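Local coordinates for octaprenyl Pyrophosphate Synthase (Helicobacter pylori, PDB 3TC1), which probably builds the C40 chain of octaprenyl diphosphate by adding isopentenyl diphosphate units to an allylic diphosphate, with the help of magnesium, at residues I184-I198 / A276-E290. Numbering follows the deposited sequence.
Sequences IYADFGLNFGMAFQI and AQVYSKKALEAIKGE
Ala283 O is approached from two sources: Phe188 CD1 brings the ring edge, near its plane, to 3.2 Å, while Ile287 N donates a weak backbone hydrogen bond of 3.4 Å. The contact pairs helices 184-198 and 276-286 antiparallel, in the all-alpha isoprenoid synthase fold; the axes of these segments approach to 7.7 Å at 159°, and Ile287 follows the second helix. Apolar packing dominates. Phe188 chi1 of 172° turns the ring away from its own N, beside its carbonyl carbon, and onto Ala283 CB and Ile287 CG2; Leu171 of helix 152-177 and Leu295 of helix 293-301 also touch this side chain. Small Ala195, Ala276, Ala283 and Ala286 let the backbones come close, with the CA atoms of Phe188 and Ala283 4.4 Å apart. Tyr279 is a knob in the hole formed by Asn191, Met194, Ala195 and Ile198. Met194 CB makes a CH-pi contact over the Tyr279 ring, 3.6 Å from the centroid and 11° off the normal. Bends at chi2 and chi3 carry SD above the same face, a Met-aromatic contact at 5.3 Å from the centroid. The Ile198 side chain, about 10 Å from the bound magnesium, crosses that of Tyr279 at about a right angle, its CD1 3.7 Å from Tyr279 CE2.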
loop_
_atom_site.group_PDB
_atom_site.type_symbol
_atom_site.label_atom_id
_atom_site.label_comp_id
_atom_site.label_asym_id
_atom_site.label_seq_id
_atom_site.Cartn_x
_atom_site.Cartn_y
_atom_site.Cartn_z
ATOM N N ILE B 184 -22.374 -17.977 -8.027
ATOM C CA ILE B 184 -22.482 -19.019 -7.019
ATOM C C ILE B 184 -21.323 -18.976 -6.035
ATOM O O ILE B 184 -21.525 -18.998 -4.821
ATOM C CB ILE B 184 -22.520 -20.431 -7.663
ATOM C CG1 ILE B 184 -23.834 -20.613 -8.425
ATOM C CG2 ILE B 184 -22.349 -21.487 -6.586
ATOM C CD1 ILE B 184 -23.937 -21.937 -9.146
ATOM N N TYR B 185 -20.111 -18.874 -6.562
ATOM C CA TYR B 185 -18.935 -18.848 -5.713
ATOM C C TYR B 185 -18.683 -17.524 -5.000
ATOM O O TYR B 185 -18.081 -17.505 -3.928
ATOM C CB TYR B 185 -17.727 -19.301 -6.527
ATOM C CG TYR B 185 -17.843 -20.766 -6.892
ATOM C CD1 TYR B 185 -17.597 -21.758 -5.943
ATOM C CD2 TYR B 185 -18.278 -21.161 -8.159
ATOM C CE1 TYR B 185 -17.785 -23.101 -6.240
ATOM C CE2 TYR B 185 -18.472 -22.506 -8.466
ATOM C CZ TYR B 185 -18.223 -23.469 -7.502
ATOM O OH TYR B 185 -18.410 -24.800 -7.796
ATOM N N ALA B 186 -19.145 -16.423 -5.582
ATOM C CA ALA B 186 -18.988 -15.128 -4.937
ATOM C C ALA B 186 -19.914 -15.162 -3.721
ATOM O O ALA B 186 -19.568 -14.684 -2.640
ATOM C CB ALA B 186 -19.408 -14.011 -5.882
ATOM N N ASP B 187 -21.091 -15.749 -3.918
ATOM C CA ASP B 187 -22.088 -15.872 -2.863
ATOM C C ASP B 187 -21.553 -16.762 -1.741
ATOM O O ASP B 187 -21.716 -16.448 -0.560
ATOM C CB ASP B 187 -23.382 -16.458 -3.440
ATOM C CG ASP B 187 -24.566 -16.293 -2.508
ATOM O OD1 ASP B 187 -24.853 -15.144 -2.110
ATOM O OD2 ASP B 187 -25.214 -17.308 -2.180
ATOM N N PHE B 188 -20.913 -17.868 -2.109
ATOM C CA PHE B 188 -20.334 -18.772 -1.117
ATOM C C PHE B 188 -19.221 -18.045 -0.370
ATOM O O PHE B 188 -19.105 -18.148 0.850
ATOM C CB PHE B 188 -19.743 -20.015 -1.785
ATOM C CG PHE B 188 -18.958 -20.894 -0.839
ATOM C CD1 PHE B 188 -19.594 -21.890 -0.098
ATOM C CD2 PHE B 188 -17.592 -20.699 -0.662
ATOM C CE1 PHE B 188 -18.878 -22.676 0.808
ATOM C CE2 PHE B 188 -16.864 -21.480 0.244
ATOM C CZ PHE B 188 -17.510 -22.470 0.979
ATOM N N GLY B 189 -18.399 -17.312 -1.115
ATOM C CA GLY B 189 -17.303 -16.582 -0.506
ATOM C C GLY B 189 -17.731 -15.512 0.482
ATOM O O GLY B 189 -17.148 -15.391 1.558
ATOM N N LEU B 190 -18.750 -14.732 0.127
ATOM C CA LEU B 190 -19.226 -13.660 0.999
ATOM C C LEU B 190 -19.769 -14.189 2.324
ATOM O O LEU B 190 -19.424 -13.687 3.398
ATOM C CB LEU B 190 -20.319 -12.848 0.299
ATOM C CG LEU B 190 -20.864 -11.653 1.085
ATOM C CD1 LEU B 190 -19.774 -10.590 1.206
ATOM C CD2 LEU B 190 -22.094 -11.081 0.382
ATOM N N ASN B 191 -20.628 -15.199 2.250
ATOM C CA ASN B 191 -21.200 -15.764 3.461
ATOM C C ASN B 191 -20.160 -16.511 4.297
ATOM O O ASN B 191 -20.184 -16.431 5.518
ATOM C CB ASN B 191 -22.386 -16.664 3.106
ATOM C CG ASN B 191 -23.582 -15.867 2.602
ATOM O OD1 ASN B 191 -23.812 -15.753 1.397
ATOM N ND2 ASN B 191 -24.335 -15.291 3.529
ATOM N N PHE B 192 -19.248 -17.228 3.647
ATOM C CA PHE B 192 -18.200 -17.940 4.375
ATOM C C PHE B 192 -17.349 -16.912 5.113
ATOM O O PHE B 192 -16.938 -17.138 6.250
ATOM C CB PHE B 192 -17.296 -18.728 3.415
ATOM C CG PHE B 192 -16.121 -19.384 4.096
ATOM C CD1 PHE B 192 -16.220 -20.681 4.599
ATOM C CD2 PHE B 192 -14.931 -18.685 4.290
ATOM C CE1 PHE B 192 -15.153 -21.270 5.286
ATOM C CE2 PHE B 192 -13.860 -19.265 4.976
ATOM C CZ PHE B 192 -13.974 -20.561 5.474
ATOM N N GLY B 193 -17.074 -15.793 4.442
ATOM C CA GLY B 193 -16.271 -14.735 5.031
ATOM C C GLY B 193 -16.934 -14.098 6.239
ATOM O O GLY B 193 -16.264 -13.759 7.214
ATOM N N MET B 194 -18.249 -13.925 6.173
ATOM C CA MET B 194 -18.994 -13.346 7.289
ATOM C C MET B 194 -18.921 -14.303 8.481
ATOM O O MET B 194 -18.612 -13.891 9.599
ATOM C CB MET B 194 -20.464 -13.115 6.897
ATOM C CG MET B 194 -20.681 -12.014 5.849
ATOM S SD MET B 194 -20.084 -10.384 6.371
ATOM C CE MET B 194 -21.460 -9.812 7.367
ATOM N N ALA B 195 -19.200 -15.583 8.240
ATOM C CA ALA B 195 -19.152 -16.577 9.310
ATOM C C ALA B 195 -17.738 -16.665 9.887
ATOM O O ALA B 195 -17.547 -16.721 11.104
ATOM C CB ALA B 195 -19.583 -17.932 8.787
ATOM N N PHE B 196 -16.753 -16.666 8.997
ATOM C CA PHE B 196 -15.357 -16.753 9.394
ATOM C C PHE B 196 -14.936 -15.661 10.376
ATOM O O PHE B 196 -14.297 -15.946 11.384
ATOM C CB PHE B 196 -14.448 -16.686 8.164
ATOM C CG PHE B 196 -12.985 -16.643 8.502
ATOM C CD1 PHE B 196 -12.318 -17.793 8.918
ATOM C CD2 PHE B 196 -12.283 -15.444 8.450
ATOM C CE1 PHE B 196 -10.973 -17.746 9.281
ATOM C CE2 PHE B 196 -10.936 -15.387 8.811
ATOM C CZ PHE B 196 -10.284 -16.542 9.227
ATOM N N GLN B 197 -15.287 -14.413 10.087
ATOM C CA GLN B 197 -14.896 -13.318 10.968
ATOM C C GLN B 197 -15.692 -13.292 12.270
ATOM O O GLN B 197 -15.186 -12.841 13.297
ATOM C CB GLN B 197 -15.030 -11.973 10.254
ATOM C CG GLN B 197 -14.402 -10.810 11.024
ATOM C CD GLN B 197 -12.938 -11.056 11.351
ATOM O OE1 GLN B 197 -12.122 -11.292 10.458
ATOM N NE2 GLN B 197 -12.599 -11.004 12.636
ATOM N N ILE B 198 -16.936 -13.755 12.233
ATOM C CA ILE B 198 -17.741 -13.783 13.451
ATOM C C ILE B 198 -17.119 -14.810 14.406
ATOM O O ILE B 198 -16.954 -14.541 15.599
ATOM C CB ILE B 198 -19.213 -14.153 13.142
ATOM C CG1 ILE B 198 -19.879 -13.006 12.375
ATOM C CG2 ILE B 198 -19.988 -14.398 14.440
ATOM C CD1 ILE B 198 -21.247 -13.361 11.805
ATOM N N ALA B 276 -23.405 -16.750 13.252
ATOM C CA ALA B 276 -22.438 -17.269 12.288
ATOM C C ALA B 276 -22.996 -18.464 11.523
ATOM O O ALA B 276 -22.747 -18.607 10.326
ATOM C CB ALA B 276 -21.146 -17.673 13.000
ATOM N N GLN B 277 -23.740 -19.327 12.217
ATOM C CA GLN B 277 -24.326 -20.508 11.584
ATOM C C GLN B 277 -25.278 -20.128 10.452
ATOM O O GLN B 277 -25.424 -20.873 9.482
ATOM C CB GLN B 277 -25.059 -21.367 12.624
ATOM C CG GLN B 277 -24.135 -21.941 13.698
ATOM C CD GLN B 277 -24.860 -22.812 14.714
ATOM O OE1 GLN B 277 -25.901 -22.430 15.246
ATOM N NE2 GLN B 277 -24.300 -23.983 14.996
ATOM N N VAL B 278 -25.930 -18.976 10.573
ATOM C CA VAL B 278 -26.835 -18.524 9.521
ATOM C C VAL B 278 -26.016 -18.362 8.246
ATOM O O VAL B 278 -26.394 -18.845 7.181
ATOM C CB VAL B 278 -27.487 -17.163 9.867
ATOM C CG1 VAL B 278 -28.268 -16.641 8.668
ATOM C CG2 VAL B 278 -28.412 -17.315 11.067
ATOM N N TYR B 279 -24.879 -17.686 8.363
ATOM C CA TYR B 279 -24.008 -17.478 7.214
ATOM C C TYR B 279 -23.420 -18.786 6.707
ATOM O O TYR B 279 -23.291 -18.989 5.503
ATOM C CB TYR B 279 -22.884 -16.514 7.583
ATOM C CG TYR B 279 -23.369 -15.102 7.769
ATOM C CD1 TYR B 279 -23.854 -14.367 6.687
ATOM C CD2 TYR B 279 -23.353 -14.499 9.024
ATOM C CE1 TYR B 279 -24.311 -13.064 6.849
ATOM C CE2 TYR B 279 -23.812 -13.192 9.201
ATOM C CZ TYR B 279 -24.289 -12.484 8.106
ATOM O OH TYR B 279 -24.752 -11.201 8.265
ATOM N N SER B 280 -23.060 -19.672 7.625
ATOM C CA SER B 280 -22.493 -20.958 7.245
ATOM C C SER B 280 -23.508 -21.735 6.412
ATOM O O SER B 280 -23.154 -22.364 5.411
ATOM C CB SER B 280 -22.116 -21.760 8.493
ATOM O OG SER B 280 -21.584 -23.025 8.137
ATOM N N LYS B 281 -24.768 -21.686 6.835
ATOM C CA LYS B 281 -25.845 -22.373 6.129
ATOM C C LYS B 281 -26.017 -21.770 4.739
ATOM O O LYS B 281 -26.180 -22.497 3.759
ATOM C CB LYS B 281 -27.161 -22.263 6.909
ATOM C CG LYS B 281 -27.163 -23.000 8.240
ATOM C CD LYS B 281 -28.530 -22.934 8.907
ATOM C CE LYS B 281 -28.517 -23.585 10.285
ATOM N NZ LYS B 281 -28.192 -25.034 10.230
ATOM N N LYS B 282 -25.973 -20.444 4.658
ATOM C CA LYS B 282 -26.109 -19.758 3.376
ATOM C C LYS B 282 -24.980 -20.174 2.434
ATOM O O LYS B 282 -25.209 -20.398 1.246
ATOM C CB LYS B 282 -26.116 -18.235 3.578
ATOM C CG LYS B 282 -27.393 -17.713 4.237
ATOM C CD LYS B 282 -27.330 -16.218 4.572
ATOM C CE LYS B 282 -27.354 -15.338 3.321
ATOM N NZ LYS B 282 -27.255 -13.883 3.661
ATOM N N ALA B 283 -23.766 -20.304 2.966
ATOM C CA ALA B 283 -22.629 -20.708 2.142
ATOM C C ALA B 283 -22.881 -22.088 1.527
ATOM O O ALA B 283 -22.762 -22.277 0.314
ATOM C CB ALA B 283 -21.355 -20.738 2.982
ATOM N N LEU B 284 -23.227 -23.050 2.374
ATOM C CA LEU B 284 -23.498 -24.406 1.921
ATOM C C LEU B 284 -24.646 -24.398 0.916
ATOM O O LEU B 284 -24.631 -25.138 -0.068
ATOM C CB LEU B 284 -23.845 -25.292 3.119
ATOM C CG LEU B 284 -22.699 -25.516 4.110
ATOM C CD1 LEU B 284 -23.217 -26.160 5.383
ATOM C CD2 LEU B 284 -21.637 -26.390 3.459
ATOM N N GLU B 285 -25.635 -23.552 1.176
ATOM C CA GLU B 285 -26.796 -23.417 0.305
ATOM C C GLU B 285 -26.353 -23.014 -1.101
ATOM O O GLU B 285 -26.748 -23.630 -2.092
ATOM C CB GLU B 285 -27.743 -22.354 0.871
ATOM C CG GLU B 285 -29.035 -22.175 0.094
ATOM C CD GLU B 285 -29.968 -23.361 0.234
ATOM O OE1 GLU B 285 -29.578 -24.480 -0.158
ATOM O OE2 GLU B 285 -31.096 -23.174 0.739
ATOM N N ALA B 286 -25.520 -21.981 -1.172
ATOM C CA ALA B 286 -25.013 -21.461 -2.437
ATOM C C ALA B 286 -24.390 -22.525 -3.333
ATOM O O ALA B 286 -24.603 -22.522 -4.543
ATOM C CB ALA B 286 -23.997 -20.344 -2.171
ATOM N N ILE B 287 -23.620 -23.433 -2.747
ATOM C CA ILE B 287 -22.971 -24.482 -3.522
ATOM C C ILE B 287 -23.715 -25.816 -3.472
ATOM O O ILE B 287 -23.137 -26.867 -3.750
ATOM C CB ILE B 287 -21.527 -24.707 -3.040
ATOM C CG1 ILE B 287 -21.532 -25.182 -1.584
ATOM C CG2 ILE B 287 -20.729 -23.414 -3.194
ATOM C CD1 ILE B 287 -20.159 -25.564 -1.051
ATOM N N LYS B 288 -24.996 -25.764 -3.121
ATOM C CA LYS B 288 -25.826 -26.963 -3.040
ATOM C C LYS B 288 -25.749 -27.693 -4.379
ATOM O O LYS B 288 -25.485 -28.897 -4.432
ATOM C CB LYS B 288 -27.279 -26.574 -2.753
ATOM C CG LYS B 288 -28.028 -27.506 -1.811
ATOM C CD LYS B 288 -27.449 -27.450 -0.404
ATOM C CE LYS B 288 -28.410 -28.031 0.623
ATOM N NZ LYS B 288 -29.649 -27.209 0.747
ATOM N N GLY B 289 -25.969 -26.946 -5.457
ATOM C CA GLY B 289 -25.928 -27.519 -6.790
ATOM C C GLY B 289 -24.644 -28.265 -7.097
ATOM O O GLY B 289 -24.677 -29.412 -7.541
ATOM N N GLU B 290 -23.509 -27.613 -6.863
ATOM C CA GLU B 290 -22.212 -28.228 -7.117
ATOM C C GLU B 290 -22.023 -29.380 -6.138
ATOM O O GLU B 290 -22.885 -29.633 -5.297
ATOM C CB GLU B 290 -21.096 -27.198 -6.926
ATOM C CG GLU B 290 -21.454 -25.795 -7.398
ATOM C CD GLU B 290 -21.768 -25.722 -8.882
ATOM O OE1 GLU B 290 -22.206 -24.646 -9.341
ATOM O OE2 GLU B 290 -21.574 -26.731 -9.591
#